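Local coordinates for malonyl CoA reductase (malonate semialdehyde-forming) (Sulfolobus tokodaii, PDB 2EP5), which probably reduces malonyl-CoA to malonate semialdehyde with NADPH, and belongs to the aspartate-semialdehyde dehydrogenase family, at the interface of chains A and B. Sequence-based numbering; all coordinates share one arbitrary frame. Chains: chain A/B, 350aa long hypothetical aspartate-semialdehyde dehydrogenase.

Contact 1: the interface of chains A and B. Residues chain A 192, 196-198; chain B 295-297.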
# COMPACT_ATOMS: atom_id res chain seq x y z
N ALA A 192 4.06 -10.02 -1.99
CA ALA A 192 4.72 -10.04 -3.29
C ALA A 192 4.64 -8.76 -4.10
O ALA A 192 5.58 -8.44 -4.84
CB ALA A 192 4.17 -11.20 -4.12
N ASN A 196 5.85 -2.56 -4.50
CA ASN A 196 6.77 -3.21 -5.43
C ASN A 196 6.28 -3.23 -6.88
O ASN A 196 5.21 -2.73 -7.22
CB ASN A 196 7.03 -4.63 -4.93
CG ASN A 196 8.11 -5.34 -5.72
OD1 ASN A 196 9.18 -4.78 -5.98
ND2 ASN A 196 7.85 -6.59 -6.11
N ILE A 197 7.10 -3.82 -7.74
CA ILE A 197 6.78 -3.94 -9.15
C ILE A 197 7.39 -5.22 -9.70
O ILE A 197 8.53 -5.55 -9.40
CB ILE A 197 7.27 -2.69 -9.92
CG1 ILE A 197 6.22 -1.58 -9.73
CG2 ILE A 197 7.52 -3.00 -11.39
CD1 ILE A 197 6.56 -0.26 -10.33
N ILE A 198 6.60 -5.96 -10.47
CA ILE A 198 7.03 -7.22 -11.07
C ILE A 198 6.90 -7.03 -12.58
O ILE A 198 5.79 -7.07 -13.12
CB ILE A 198 6.13 -8.38 -10.62
CG1 ILE A 198 6.04 -8.40 -9.09
CG2 ILE A 198 6.68 -9.70 -11.15
CD1 ILE A 198 5.07 -9.41 -8.53
N GLN B 295 13.21 -6.53 -9.45
CA GLN B 295 12.09 -6.04 -8.65
C GLN B 295 12.64 -5.17 -7.53
O GLN B 295 13.58 -5.55 -6.84
CB GLN B 295 11.31 -7.20 -8.03
CG GLN B 295 10.47 -8.01 -8.99
CD GLN B 295 9.78 -9.15 -8.28
OE1 GLN B 295 9.27 -8.98 -7.17
NE2 GLN B 295 9.75 -10.32 -8.91
N PRO B 296 12.05 -3.98 -7.34
CA PRO B 296 12.49 -3.05 -6.29
C PRO B 296 12.78 -3.66 -4.92
O PRO B 296 13.87 -3.44 -4.37
CB PRO B 296 11.35 -2.04 -6.24
CG PRO B 296 10.94 -1.96 -7.69
CD PRO B 296 10.93 -3.42 -8.12
N ILE B 297 11.85 -4.42 -4.37
CA ILE B 297 12.03 -4.99 -3.03
C ILE B 297 13.08 -6.10 -2.96
O ILE B 297 13.48 -6.51 -1.86
CB ILE B 297 10.69 -5.56 -2.47
CG1 ILE B 297 10.32 -6.85 -3.20
CG2 ILE B 297 9.59 -4.52 -2.63
CD1 ILE B 297 9.04 -7.50 -2.73
O HOH W 1 7.69 -10.49 -5.36
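A:Asn196 reaches across to B:Gln295, B:Pro296 and B:Ile297 in the dimerisation region of this aspartate-semialdehyde dehydrogenase family member, a loop residue of one subunit meeting the start of helix 296-299 of the other. The tight part surrounds its amide. The carboxamide oxygen A:Asn196 OD1 accepts a nearly straight hydrogen bond from the backbone N of B:Ile297 (3.1 Å, 174° at H), although this donor stands well above the carbonyl plane rather than on a lone pair. With CG anti to the backbone N (chi1 -173°), the A:Asn196 side chain crosses that of B:Ile297 at about a right angle, and B:Ile297 CG2 packs on A:Asn196 CB at 3.4 Å. The other end of the amide is shared: A:Asn196 ND2 donates to B:Gln295 OE1 at 3.0 Å, in the plane of its own amide, and within its own chain to A:Ala192 O at 3.2 Å, so both ends of the group are fixed. Shortening A:Asn196 to an alanine is likely to leave the backbone N of B:Ile297 and B:Gln295 OE1 without these partners and open a gap beside B:Ile297. The looser side lies beyond B:Gln295. Its extended chain runs alongside A:Ile198, pointing the same way, with A:Ile198 CG1 3.9 Å from the amide carbon B:Gln295 CD. A water bridges the subunits there, 2.8 Å from B:Gln295 OE1 and 3.0 Å from A:Ala192 O.

Contact 2: the interface of chains A and B. Residues chain A 173, 175, 249, 251, 319; chain B 173, 175, 249, 251, 319.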
# COMPACT_ATOMS: atom_id res chain seq x y z
N ILE A 173 5.88 0.00 -29.88
CA ILE A 173 6.47 -0.34 -28.60
C ILE A 173 5.41 -0.08 -27.53
O ILE A 173 4.87 1.03 -27.43
CB ILE A 173 7.70 0.54 -28.27
CG1 ILE A 173 8.79 0.34 -29.33
CG2 ILE A 173 8.22 0.18 -26.87
CD1 ILE A 173 9.40 -1.05 -29.37
N THR A 175 4.28 -0.60 -23.29
CA THR A 175 4.56 -0.97 -21.92
C THR A 175 3.20 -0.93 -21.23
O THR A 175 2.50 0.09 -21.28
CB THR A 175 5.51 0.01 -21.22
OG1 THR A 175 6.78 0.01 -21.88
CG2 THR A 175 5.70 -0.40 -19.76
N ASN A 249 3.83 3.61 -27.92
CA ASN A 249 4.74 4.40 -28.73
C ASN A 249 4.73 3.89 -30.16
O ASN A 249 5.26 2.81 -30.44
CB ASN A 249 6.17 4.34 -28.19
CG ASN A 249 6.34 5.12 -26.90
OD1 ASN A 249 6.05 4.61 -25.82
ND2 ASN A 249 6.82 6.35 -27.01
N VAL A 251 6.38 4.11 -33.23
CA VAL A 251 7.63 4.57 -33.85
C VAL A 251 7.52 4.55 -35.37
O VAL A 251 7.55 3.50 -35.99
CB VAL A 251 8.83 3.66 -33.44
CG1 VAL A 251 10.14 4.28 -33.90
CG2 VAL A 251 8.82 3.46 -31.92
N VAL A 319 8.01 9.41 -33.68
CA VAL A 319 7.16 8.70 -32.73
C VAL A 319 5.94 9.44 -32.20
O VAL A 319 5.99 10.62 -31.84
CB VAL A 319 7.99 8.20 -31.51
CG1 VAL A 319 8.55 9.39 -30.74
CG2 VAL A 319 7.11 7.34 -30.60
N ILE B 173 13.27 4.27 -26.94
CA ILE B 173 11.98 4.46 -26.28
C ILE B 173 12.14 4.01 -24.85
O ILE B 173 12.45 2.84 -24.58
CB ILE B 173 10.88 3.59 -26.92
CG1 ILE B 173 10.64 4.02 -28.38
CG2 ILE B 173 9.60 3.67 -26.10
CD1 ILE B 173 10.30 5.50 -28.54
N THR B 175 10.40 4.00 -20.87
CA THR B 175 9.29 4.26 -19.98
C THR B 175 9.89 4.03 -18.60
O THR B 175 10.53 3.00 -18.36
CB THR B 175 8.10 3.28 -20.20
OG1 THR B 175 7.47 3.57 -21.46
CG2 THR B 175 7.07 3.44 -19.09
N ASN B 249 13.72 0.24 -24.82
CA ASN B 249 13.58 -0.40 -26.12
C ASN B 249 14.42 0.33 -27.17
O ASN B 249 14.14 1.47 -27.54
CB ASN B 249 12.11 -0.41 -26.59
CG ASN B 249 11.22 -1.33 -25.76
OD1 ASN B 249 10.68 -0.94 -24.72
ND2 ASN B 249 11.08 -2.57 -26.21
N VAL B 251 15.13 0.50 -30.72
CA VAL B 251 14.57 0.12 -32.01
C VAL B 251 15.55 0.44 -33.13
O VAL B 251 15.70 1.60 -33.52
CB VAL B 251 13.24 0.85 -32.30
CG1 VAL B 251 12.66 0.38 -33.63
CG2 VAL B 251 12.26 0.60 -31.15
N VAL B 319 14.26 -4.50 -32.53
CA VAL B 319 14.26 -3.92 -31.20
C VAL B 319 14.92 -4.75 -30.12
O VAL B 319 14.69 -5.96 -30.01
CB VAL B 319 12.82 -3.60 -30.72
CG1 VAL B 319 12.00 -4.87 -30.62
CG2 VAL B 319 12.88 -2.89 -29.36
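Strand 171-178 of each subunit, in the dimerisation region typical of semialdehyde dehydrogenases, faces its two-fold mate here and brings A:Ile173 and A:Thr175 against their counterparts in B. The two isoleucines touch through their methyls, A:Ile173 CG2 and B:Ile173 CG2 lying 3.8 Å apart. Each also packs on side chains of the partner's strand 244-251. A:Ile173 CG2 lies 3.5 Å from the amide carbon CG of B:Asn249, the two side chains approaching from opposite directions, and the reciprocal pair, A:Asn249 CG with B:Ile173 CG2, is at 3.7 Å. The other branch of A:Ile173 slides past B:Val251 in the opposite sense, A:Ile173 CD1 resting 3.8 Å from B:Val251 CG2. A:Ile173 CD1 also reaches B:Val319 CG2 at 3.9 Å, at the start of strand 319-326. Having CG1 anti to the carbonyl carbon (chi1 -60°) lets A:Ile173 send CG2 toward the asparagine while CG1 and CD1 serve the valines. A glycine in its place would probably open a gap between B:Asn249 and B:Val251 and leave the B:Ile173 methyl without its mate. Farther along the strand A:Thr175 and B:Thr175 meet tip to tip, A:Thr175 OG1 and B:Thr175 OG1 being 3.7 Å apart, beyond hydrogen-bonding distance of each other. A:Thr175 CG2 and B:Thr175 CG2 face one another at 4.1 Å.

Contact 3: the interface of chains A and B. Residues chain A 177, 197, 236, 238, 247; chain B 177, 197, 236, 238.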
# COMPACT_ATOMS: atom_id res chain seq x y z
N LEU A 177 0.98 -1.42 -17.65
CA LEU A 177 1.04 -1.49 -16.19
C LEU A 177 -0.31 -2.05 -15.78
O LEU A 177 -1.34 -1.37 -15.87
CB LEU A 177 1.28 -0.10 -15.59
CG LEU A 177 2.67 0.51 -15.85
CD1 LEU A 177 2.72 1.07 -17.25
CD2 LEU A 177 2.96 1.63 -14.86
N ILE A 197 7.10 -3.82 -7.74
CA ILE A 197 6.78 -3.94 -9.15
C ILE A 197 7.39 -5.22 -9.70
O ILE A 197 8.53 -5.55 -9.40
CB ILE A 197 7.27 -2.69 -9.92
CG1 ILE A 197 6.22 -1.58 -9.73
CG2 ILE A 197 7.52 -3.00 -11.39
CD1 ILE A 197 6.56 -0.26 -10.33
N ILE A 236 3.90 -5.15 -17.07
CA ILE A 236 4.32 -5.04 -15.69
C ILE A 236 3.16 -5.03 -14.71
O ILE A 236 2.11 -4.44 -14.98
CB ILE A 236 5.15 -3.75 -15.52
CG1 ILE A 236 6.40 -3.84 -16.41
CG2 ILE A 236 5.52 -3.55 -14.07
CD1 ILE A 236 7.18 -2.56 -16.49
N VAL A 238 1.65 -3.84 -11.21
CA VAL A 238 1.80 -2.76 -10.23
C VAL A 238 0.78 -2.96 -9.10
O VAL A 238 -0.24 -3.64 -9.29
CB VAL A 238 1.58 -1.39 -10.89
CG1 VAL A 238 2.71 -1.10 -11.86
CG2 VAL A 238 0.24 -1.37 -11.63
N VAL A 247 1.39 2.42 -22.06
CA VAL A 247 2.13 3.49 -22.70
C VAL A 247 2.41 2.98 -24.10
O VAL A 247 3.16 2.01 -24.29
CB VAL A 247 3.47 3.77 -22.00
CG1 VAL A 247 4.22 4.89 -22.74
CG2 VAL A 247 3.23 4.16 -20.57
N LEU B 177 9.43 3.95 -14.29
CA LEU B 177 8.54 3.82 -13.14
C LEU B 177 9.35 4.34 -11.95
O LEU B 177 10.23 3.64 -11.44
CB LEU B 177 8.17 2.36 -12.93
CG LEU B 177 6.91 1.76 -13.57
CD1 LEU B 177 6.70 2.23 -15.00
CD2 LEU B 177 7.04 0.24 -13.52
N ILE B 197 -1.48 5.45 -10.07
CA ILE B 197 -0.38 5.69 -10.99
C ILE B 197 -0.55 7.10 -11.55
O ILE B 197 -1.65 7.49 -11.92
CB ILE B 197 -0.42 4.69 -12.19
CG1 ILE B 197 -0.19 3.26 -11.71
CG2 ILE B 197 0.62 5.06 -13.22
CD1 ILE B 197 1.17 3.03 -11.08
N ILE B 236 6.68 7.79 -15.22
CA ILE B 236 5.49 7.52 -14.44
C ILE B 236 5.79 7.33 -12.96
O ILE B 236 6.78 6.71 -12.57
CB ILE B 236 4.79 6.24 -14.94
CG1 ILE B 236 4.47 6.38 -16.42
CG2 ILE B 236 3.54 5.98 -14.13
CD1 ILE B 236 3.89 5.13 -17.05
N VAL B 238 4.97 5.66 -9.47
CA VAL B 238 4.32 4.46 -8.94
C VAL B 238 4.43 4.43 -7.42
O VAL B 238 5.34 5.04 -6.85
CB VAL B 238 4.94 3.19 -9.54
CG1 VAL B 238 4.67 3.14 -11.03
CG2 VAL B 238 6.42 3.16 -9.27
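A:Leu177 and B:Leu177, on the paired strands 171-178, meet in an aliphatic cluster of the dimerisation region of this semialdehyde dehydrogenase. Some side chains slide past each other in opposite directions. The two leucines do this at the two-fold, CD2 of A:Leu177 lying 3.8 Å from CD1 of B:Leu177. B:Ile236, on strand 230-237, passes A:Val247 of strand 244-251 in the same manner, B:Ile236 CD1 being 3.7 Å from A:Val247 CG2. Crossing contacts are made by the loop isoleucine A:Ile197. Its extended chain (chi2 176°) runs obliquely over B:Leu177 and brings A:Ile197 CD1 to 3.3 Å from B:Leu177 CD2, a close methyl contact. The same A:Ile197 CD1 meets B:Val238 CG2 at 3.6 Å, where the side chains cross at about a right angle, and thus sits between leucine and valine. B:Ile197 has its chi2 at -63° instead, and B:Ile197 CD1 stays 4.4 Å from A:Leu177 CD2, a looser approach than that of its twin. Further packing is tip to tip: A:Ile236 and B:Leu177 reach toward each other, A:Ile236 CD1 to B:Leu177 CD2 at 4.1 Å, which joins strand 230-237 of one subunit to strand 171-178 of the other.

Contact 4: the interface of chains A and B. Residues chain A 199-200, 205, 234-235; chain B 291-292, 312, 321.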
# COMPACT_ATOMS: atom_id res chain seq x y z
N PRO A 199 8.03 -6.82 -13.27
CA PRO A 199 8.08 -6.59 -14.72
C PRO A 199 7.75 -7.80 -15.59
O PRO A 199 8.16 -7.87 -16.75
CB PRO A 199 9.51 -6.10 -14.93
CG PRO A 199 10.27 -6.94 -13.97
CD PRO A 199 9.40 -6.90 -12.71
N TYR A 200 6.99 -8.73 -15.05
CA TYR A 200 6.64 -9.92 -15.80
C TYR A 200 5.27 -10.50 -15.47
O TYR A 200 4.92 -10.68 -14.31
CB TYR A 200 7.72 -10.99 -15.60
CG TYR A 200 7.45 -12.29 -16.33
CD1 TYR A 200 7.42 -12.34 -17.73
CD2 TYR A 200 7.22 -13.48 -15.63
CE1 TYR A 200 7.18 -13.54 -18.41
CE2 TYR A 200 6.98 -14.68 -16.30
CZ TYR A 200 6.96 -14.70 -17.69
OH TYR A 200 6.71 -15.87 -18.36
N GLU A 205 2.42 -10.74 -22.77
CA GLU A 205 3.00 -10.01 -23.89
C GLU A 205 2.72 -10.62 -25.26
O GLU A 205 2.42 -9.90 -26.21
CB GLU A 205 4.51 -9.83 -23.65
CG GLU A 205 4.76 -9.03 -22.38
CD GLU A 205 6.15 -9.18 -21.80
OE1 GLU A 205 6.69 -10.30 -21.78
OE2 GLU A 205 6.69 -8.16 -21.34
N THR A 234 5.93 -4.94 -23.15
CA THR A 234 6.47 -5.27 -21.84
C THR A 234 5.34 -5.07 -20.83
O THR A 234 4.88 -3.94 -20.61
CB THR A 234 7.65 -4.34 -21.50
OG1 THR A 234 8.61 -4.39 -22.57
CG2 THR A 234 8.32 -4.75 -20.20
N SER A 235 4.87 -6.17 -20.24
CA SER A 235 3.77 -6.10 -19.28
C SER A 235 4.26 -6.17 -17.84
O SER A 235 4.92 -7.13 -17.44
CB SER A 235 2.76 -7.22 -19.55
OG SER A 235 2.26 -7.15 -20.87
N GLU B 291 12.92 -14.44 -15.37
CA GLU B 291 11.97 -13.56 -16.04
C GLU B 291 11.25 -12.52 -15.20
O GLU B 291 10.78 -11.52 -15.74
CB GLU B 291 10.94 -14.41 -16.79
CG GLU B 291 10.42 -13.76 -18.07
CD GLU B 291 11.50 -13.62 -19.14
OE1 GLU B 291 12.20 -14.62 -19.41
OE2 GLU B 291 11.63 -12.52 -19.73
N ASP B 292 11.16 -12.74 -13.89
CA ASP B 292 10.46 -11.78 -13.02
C ASP B 292 11.41 -10.82 -12.31
O ASP B 292 11.10 -10.32 -11.23
CB ASP B 292 9.60 -12.52 -12.00
CG ASP B 292 10.41 -13.36 -11.03
OD1 ASP B 292 11.63 -13.51 -11.26
OD2 ASP B 292 9.84 -13.88 -10.05
N ARG B 312 15.40 -9.43 -18.25
CA ARG B 312 14.47 -9.50 -19.37
C ARG B 312 15.10 -8.99 -20.66
O ARG B 312 14.43 -8.38 -21.49
CB ARG B 312 13.21 -8.69 -19.04
CG ARG B 312 12.59 -9.07 -17.70
CD ARG B 312 11.35 -9.91 -17.90
NE ARG B 312 10.26 -9.09 -18.42
CZ ARG B 312 9.38 -9.50 -19.31
NH1 ARG B 312 9.44 -10.73 -19.81
NH2 ARG B 312 8.43 -8.67 -19.71
N ARG B 321 15.20 -5.08 -26.16
CA ARG B 321 14.50 -4.66 -24.95
C ARG B 321 15.13 -5.20 -23.68
O ARG B 321 15.51 -6.37 -23.61
CB ARG B 321 13.04 -5.10 -24.99
CG ARG B 321 12.22 -4.42 -23.90
CD ARG B 321 11.11 -5.29 -23.40
NE ARG B 321 11.61 -6.56 -22.87
CZ ARG B 321 10.83 -7.59 -22.61
NH1 ARG B 321 9.52 -7.49 -22.83
NH2 ARG B 321 11.34 -8.73 -22.17
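The A:Tyr200 ring and the B:Arg312 guanidinium form the flat core of this polar patch in the semialdehyde dehydrogenase dimer interface. B:Glu291 CG lies over one face of the A:Tyr200 ring, 3.4 Å from the centroid, in a CH-pi contact offset toward the rim. The guanidinium of B:Arg312 has B:Arg321 NH2 over the centre of one face and A:Tyr200 CB near the rim of the other; the tyrosine ring is turned 58° from it. At its edge, in plane, stand two carboxylates, A:Glu205 and B:Glu291. A:Glu205 is nearly coplanar with the guanidinium, and B:Arg312 NH2 meets OE2 on its syn side in a salt bridge whose modelled length is too short to be reliable. A:Glu205 OE2 takes the backbone N of A:Ser235 on its anti side at 2.9 Å, somewhat out of the carboxylate plane, which positions the carboxylate. On its own side, B:Arg312 NH1 bonds B:Glu291 OE2 at 2.8 Å, so the arginine, bent at chi2 and chi3, links the acids of both chains. B:Arg321 NH1 adds a longer salt bridge, weak as a hydrogen bond, to A:Glu205 OE2 at 3.3 Å, and a hydrogen bond to the hydroxyl A:Thr234 OG1 at 3.2 Å. B:Arg321 NH2 donates to B:Arg312 O at 3.2 Å, tying the two arginines together. The gathered positive charge would probably favour an ionised A:Glu205.

All four contacts belong to one two-fold interface between chains A and B, in a deposited assembly of four copies. Contacts 1 and 3 share A:Ile197, and their C-alpha centres are about 11 Å apart; contact 4 lies about 12 Å from each. Contact 2 is about 23 Å from contact 1 and 16 Å from contact 3, with which it shares strands 171-178 and 244-251. Strand 230-237 serves contacts 3 and 4, and strand 319-326 contacts 2 and 4. Strand 244-251 begins at A:His244, the predicted proton acceptor, and carries A:Val247 and A:Asn249 into the interface, so packing there may influence the active-site strand.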